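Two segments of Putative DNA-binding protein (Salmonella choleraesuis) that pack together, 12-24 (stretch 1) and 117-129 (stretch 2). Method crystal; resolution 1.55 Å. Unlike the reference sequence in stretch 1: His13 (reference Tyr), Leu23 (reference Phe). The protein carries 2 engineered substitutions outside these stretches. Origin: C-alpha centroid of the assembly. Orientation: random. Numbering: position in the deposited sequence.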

# COMPACT_ATOMS: atom_id res chain seq x y z
N HIS A 12 21.44 -15.01 7.33
CA HIS A 12 20.78 -13.79 7.86
C HIS A 12 19.48 -13.53 7.11
O HIS A 12 19.31 -13.97 5.97
CB HIS A 12 21.72 -12.59 7.73
CG HIS A 12 21.16 -11.32 8.32
ND1 HIS A 12 20.70 -11.25 9.62
CD2 HIS A 12 21.02 -10.08 7.80
CE1 HIS A 12 20.29 -10.01 9.87
NE2 HIS A 12 20.48 -9.29 8.78
N HIS A 13 18.57 -12.80 7.73
CA HIS A 13 17.29 -12.52 7.10
C HIS A 13 17.22 -11.19 6.36
O HIS A 13 18.21 -10.70 5.83
CB HIS A 13 16.16 -12.59 8.13
CG HIS A 13 16.48 -11.90 9.43
ND1 HIS A 13 17.40 -12.40 10.32
CD2 HIS A 13 16.02 -10.75 9.96
CE1 HIS A 13 17.49 -11.59 11.36
NE2 HIS A 13 16.67 -10.58 11.16
N ASN A 14 16.01 -10.63 6.36
CA ASN A 14 15.64 -9.38 5.72
C ASN A 14 15.87 -9.21 4.23
O ASN A 14 14.93 -8.92 3.51
CB ASN A 14 16.22 -8.16 6.48
CG ASN A 14 17.72 -8.25 6.71
OD1 ASN A 14 18.51 -8.29 5.76
ND2 ASN A 14 18.12 -8.26 7.97
N ALA A 15 17.09 -9.43 3.73
CA ALA A 15 17.35 -9.20 2.30
C ALA A 15 16.98 -10.29 1.29
O ALA A 15 17.32 -11.46 1.46
CB ALA A 15 18.81 -8.82 2.12
N SER A 16 16.31 -9.87 0.22
CA SER A 16 15.91 -10.80 -0.84
C SER A 16 15.38 -10.10 -2.08
O SER A 16 14.86 -8.99 -2.01
CB SER A 16 14.83 -11.76 -0.32
OG SER A 16 14.42 -12.67 -1.33
N THR A 17 15.53 -10.76 -3.23
CA THR A 17 14.98 -10.25 -4.47
C THR A 17 13.52 -10.68 -4.33
O THR A 17 13.18 -11.42 -3.41
CB THR A 17 15.58 -10.96 -5.69
OG1 THR A 17 15.34 -12.37 -5.59
CG2 THR A 17 17.08 -10.71 -5.77
N ALA A 18 12.65 -10.22 -5.22
CA ALA A 18 11.26 -10.62 -5.13
C ALA A 18 10.74 -11.11 -6.47
O ALA A 18 11.18 -10.67 -7.53
CB ALA A 18 10.41 -9.46 -4.65
N ARG A 19 9.81 -12.06 -6.39
CA ARG A 19 9.14 -12.60 -7.57
C ARG A 19 7.70 -12.14 -7.35
O ARG A 19 7.18 -12.28 -6.24
CB ARG A 19 9.23 -14.13 -7.57
CG ARG A 19 8.69 -14.77 -8.85
CD ARG A 19 8.99 -16.26 -8.89
NE ARG A 19 8.30 -17.00 -7.85
CZ ARG A 19 8.91 -17.62 -6.83
NH1 ARG A 19 10.23 -17.58 -6.73
NH2 ARG A 19 8.19 -18.28 -5.94
N PHE A 20 7.07 -11.59 -8.38
CA PHE A 20 5.69 -11.12 -8.22
C PHE A 20 4.68 -11.94 -8.99
O PHE A 20 4.96 -12.51 -10.03
CB PHE A 20 5.58 -9.66 -8.64
CG PHE A 20 6.36 -8.73 -7.76
CD1 PHE A 20 7.71 -8.47 -8.02
CD2 PHE A 20 5.77 -8.17 -6.64
CE1 PHE A 20 8.46 -7.66 -7.17
CE2 PHE A 20 6.51 -7.36 -5.78
CZ PHE A 20 7.85 -7.10 -6.04
N TYR A 21 3.47 -11.97 -8.44
CA TYR A 21 2.36 -12.70 -9.03
C TYR A 21 1.18 -11.76 -9.18
O TYR A 21 0.87 -11.00 -8.27
CB TYR A 21 1.94 -13.87 -8.15
CG TYR A 21 2.99 -14.94 -7.97
CD1 TYR A 21 3.98 -14.82 -7.01
CD2 TYR A 21 2.97 -16.09 -8.76
CE1 TYR A 21 4.94 -15.82 -6.83
CE2 TYR A 21 3.92 -17.10 -8.59
CZ TYR A 21 4.90 -16.95 -7.63
OH TYR A 21 5.82 -17.96 -7.46
N ALA A 22 0.51 -11.82 -10.32
CA ALA A 22 -0.65 -10.98 -10.54
C ALA A 22 -1.86 -11.89 -10.67
O ALA A 22 -1.82 -12.89 -11.38
CB ALA A 22 -0.49 -10.14 -11.81
N LEU A 23 -2.94 -11.57 -9.97
CA LEU A 23 -4.13 -12.39 -10.08
C LEU A 23 -5.40 -11.59 -9.86
O LEU A 23 -5.37 -10.51 -9.29
CB LEU A 23 -4.08 -13.56 -9.10
CG LEU A 23 -3.96 -13.24 -7.61
CD1 LEU A 23 -4.59 -14.37 -6.79
CD2 LEU A 23 -2.50 -13.05 -7.23
N ARG A 24 -6.51 -12.14 -10.34
CA ARG A 24 -7.79 -11.48 -10.18
C ARG A 24 -8.79 -12.47 -9.62
O ARG A 24 -8.96 -13.56 -10.17
CB ARG A 24 -8.30 -10.99 -11.53
CG ARG A 24 -9.63 -10.28 -11.43
CD ARG A 24 -10.63 -10.80 -12.44
NE ARG A 24 -11.98 -10.38 -12.08
CZ ARG A 24 -13.07 -10.75 -12.74
NH1 ARG A 24 -12.98 -11.55 -13.79
NH2 ARG A 24 -14.26 -10.32 -12.34
N THR A 117 -14.75 -7.75 -8.33
CA THR A 117 -13.39 -8.19 -8.61
C THR A 117 -12.44 -7.85 -7.47
O THR A 117 -12.74 -7.03 -6.61
CB THR A 117 -12.84 -7.48 -9.89
OG1 THR A 117 -11.64 -8.11 -10.33
CG2 THR A 117 -12.52 -6.01 -9.58
N LEU A 118 -11.29 -8.51 -7.46
CA LEU A 118 -10.24 -8.20 -6.50
C LEU A 118 -8.95 -8.44 -7.26
O LEU A 118 -8.63 -9.57 -7.62
CB LEU A 118 -10.28 -9.08 -5.24
CG LEU A 118 -9.37 -8.46 -4.18
CD1 LEU A 118 -10.00 -7.16 -3.67
CD2 LEU A 118 -9.14 -9.43 -3.03
N GLU A 119 -8.23 -7.36 -7.56
CA GLU A 119 -6.98 -7.43 -8.30
C GLU A 119 -5.84 -7.39 -7.31
O GLU A 119 -5.79 -6.51 -6.46
CB GLU A 119 -6.89 -6.26 -9.27
CG GLU A 119 -7.93 -6.32 -10.39
CD GLU A 119 -8.00 -5.04 -11.21
OE1 GLU A 119 -6.94 -4.40 -11.42
OE2 GLU A 119 -9.11 -4.68 -11.66
N LEU A 120 -4.92 -8.34 -7.43
CA LEU A 120 -3.81 -8.42 -6.50
C LEU A 120 -2.46 -8.62 -7.14
O LEU A 120 -2.33 -9.31 -8.14
CB LEU A 120 -4.03 -9.60 -5.55
CG LEU A 120 -5.18 -9.63 -4.56
CD1 LEU A 120 -5.70 -11.05 -4.41
CD2 LEU A 120 -4.71 -9.09 -3.22
N VAL A 121 -1.45 -7.99 -6.55
CA VAL A 121 -0.07 -8.20 -6.98
C VAL A 121 0.57 -8.69 -5.68
O VAL A 121 0.62 -7.96 -4.69
CB VAL A 121 0.63 -6.92 -7.45
CG1 VAL A 121 2.10 -7.23 -7.73
CG2 VAL A 121 -0.03 -6.42 -8.71
N ILE A 122 1.02 -9.93 -5.69
CA ILE A 122 1.63 -10.52 -4.51
C ILE A 122 3.13 -10.72 -4.70
O ILE A 122 3.56 -11.26 -5.71
CB ILE A 122 0.97 -11.88 -4.19
CG1 ILE A 122 -0.51 -11.66 -3.87
CG2 ILE A 122 1.70 -12.56 -3.03
CD1 ILE A 122 -1.38 -11.23 -5.00
N GLY A 123 3.91 -10.27 -3.73
CA GLY A 123 5.35 -10.44 -3.81
C GLY A 123 5.79 -11.62 -2.97
O GLY A 123 5.20 -11.89 -1.93
N GLU A 124 6.80 -12.34 -3.45
CA GLU A 124 7.37 -13.49 -2.74
C GLU A 124 8.87 -13.23 -2.64
O GLU A 124 9.49 -12.80 -3.61
CB GLU A 124 7.11 -14.79 -3.51
CG GLU A 124 8.01 -15.97 -3.11
CD GLU A 124 7.63 -16.63 -1.78
OE1 GLU A 124 6.91 -16.01 -0.98
OE2 GLU A 124 8.07 -17.78 -1.54
N LEU A 125 9.44 -13.49 -1.47
CA LEU A 125 10.87 -13.27 -1.24
C LEU A 125 11.56 -14.64 -1.20
O LEU A 125 11.65 -15.26 -0.14
CB LEU A 125 11.06 -12.52 0.08
CG LEU A 125 10.29 -11.20 0.14
CD1 LEU A 125 10.16 -10.71 1.57
CD2 LEU A 125 10.98 -10.17 -0.74
N PRO A 126 12.07 -15.11 -2.35
CA PRO A 126 12.73 -16.41 -2.46
C PRO A 126 13.90 -16.72 -1.53
O PRO A 126 14.18 -17.89 -1.27
CB PRO A 126 13.15 -16.47 -3.93
CG PRO A 126 12.15 -15.57 -4.62
CD PRO A 126 12.10 -14.41 -3.65
N ALA A 127 14.58 -15.70 -1.01
CA ALA A 127 15.72 -15.94 -0.13
C ALA A 127 15.33 -16.03 1.34
O ALA A 127 16.17 -16.31 2.20
CB ALA A 127 16.77 -14.85 -0.32
N LEU A 128 14.05 -15.81 1.64
CA LEU A 128 13.59 -15.84 3.02
C LEU A 128 12.42 -16.78 3.26
O LEU A 128 11.79 -17.27 2.32
CB LEU A 128 13.15 -14.43 3.44
CG LEU A 128 14.17 -13.30 3.25
CD1 LEU A 128 13.48 -11.96 3.48
CD2 LEU A 128 15.33 -13.47 4.22
N THR A 129 12.14 -17.03 4.53
CA THR A 129 11.02 -17.87 4.93
C THR A 129 10.37 -17.21 6.13
O THR A 129 11.06 -16.86 7.10
CB THR A 129 11.46 -19.30 5.33
OG1 THR A 129 11.96 -19.99 4.18
CG2 THR A 129 10.28 -20.08 5.89
O HOH W 1 18.84 -15.53 3.28
O HOH W 2 9.21 -19.33 -3.34

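Antiparallel strands illustrate how a regular backbone ladder sorts side chains onto two faces, leaving the chemistry of each pairing to local detail. In this putative DNA-binding protein the apolar centre is formed by Leu23, Leu120 and Ile122, which lie on one face of the sheet. Leu23, which differs from the reference sequence, brings the end of its side chain close to the neighbouring strand: its CD2 lies 4.1 Å from Leu120 CB and 3.1 Å from Ile122 CD1, the latter a notably tight approach for two methyl groups. On the other face, Phe20 CD2 reaches Val121 CG1 at 3.9 Å and Gly123 CA at 3.7 Å. Because Gly123 has no side chain, the ring can settle close to the backbone; an ideal CB there would fall 3.1 Å from Phe20 CE2.

Between these two faces runs the ladder itself, joining Arg19 through Arg24 to Glu119 through Glu124. Arg19 with Glu124, Tyr21 with Ile122 and Leu23 with Leu120 are hydrogen-bonded pairs, each closed by two N–H···O bonds; Tyr21 N to Ile122 O and Ile122 N to Tyr21 O both measure 2.8 Å. In the alternating pairs, CA–H···O contacts supplement the ladder, as from Ala22 CA to Leu120 O at 3.4 Å.

Beyond the ladder, the type I turn from Leu125 to Leu128 meets Ser16. Ala127 N donates to Ser16 OG at 3.1 Å, while that hydroxyl donates to Thr17 O at 2.7 Å, so one side chain serves both stretches.

The Arg19 guanidinium lies with one face over Glu124 CG. Arg19 NE and Arg19 NH2 donate to Tyr21 OH at 2.7 and 2.8 Å, and a water links Arg19 NH2 (3.0 Å) with Glu124 OE2 (2.6 Å), bridging charges too far apart for a salt bridge. At the opposite end of the ladder, Arg24 NE donates to Thr117 OG1 at 2.9 Å.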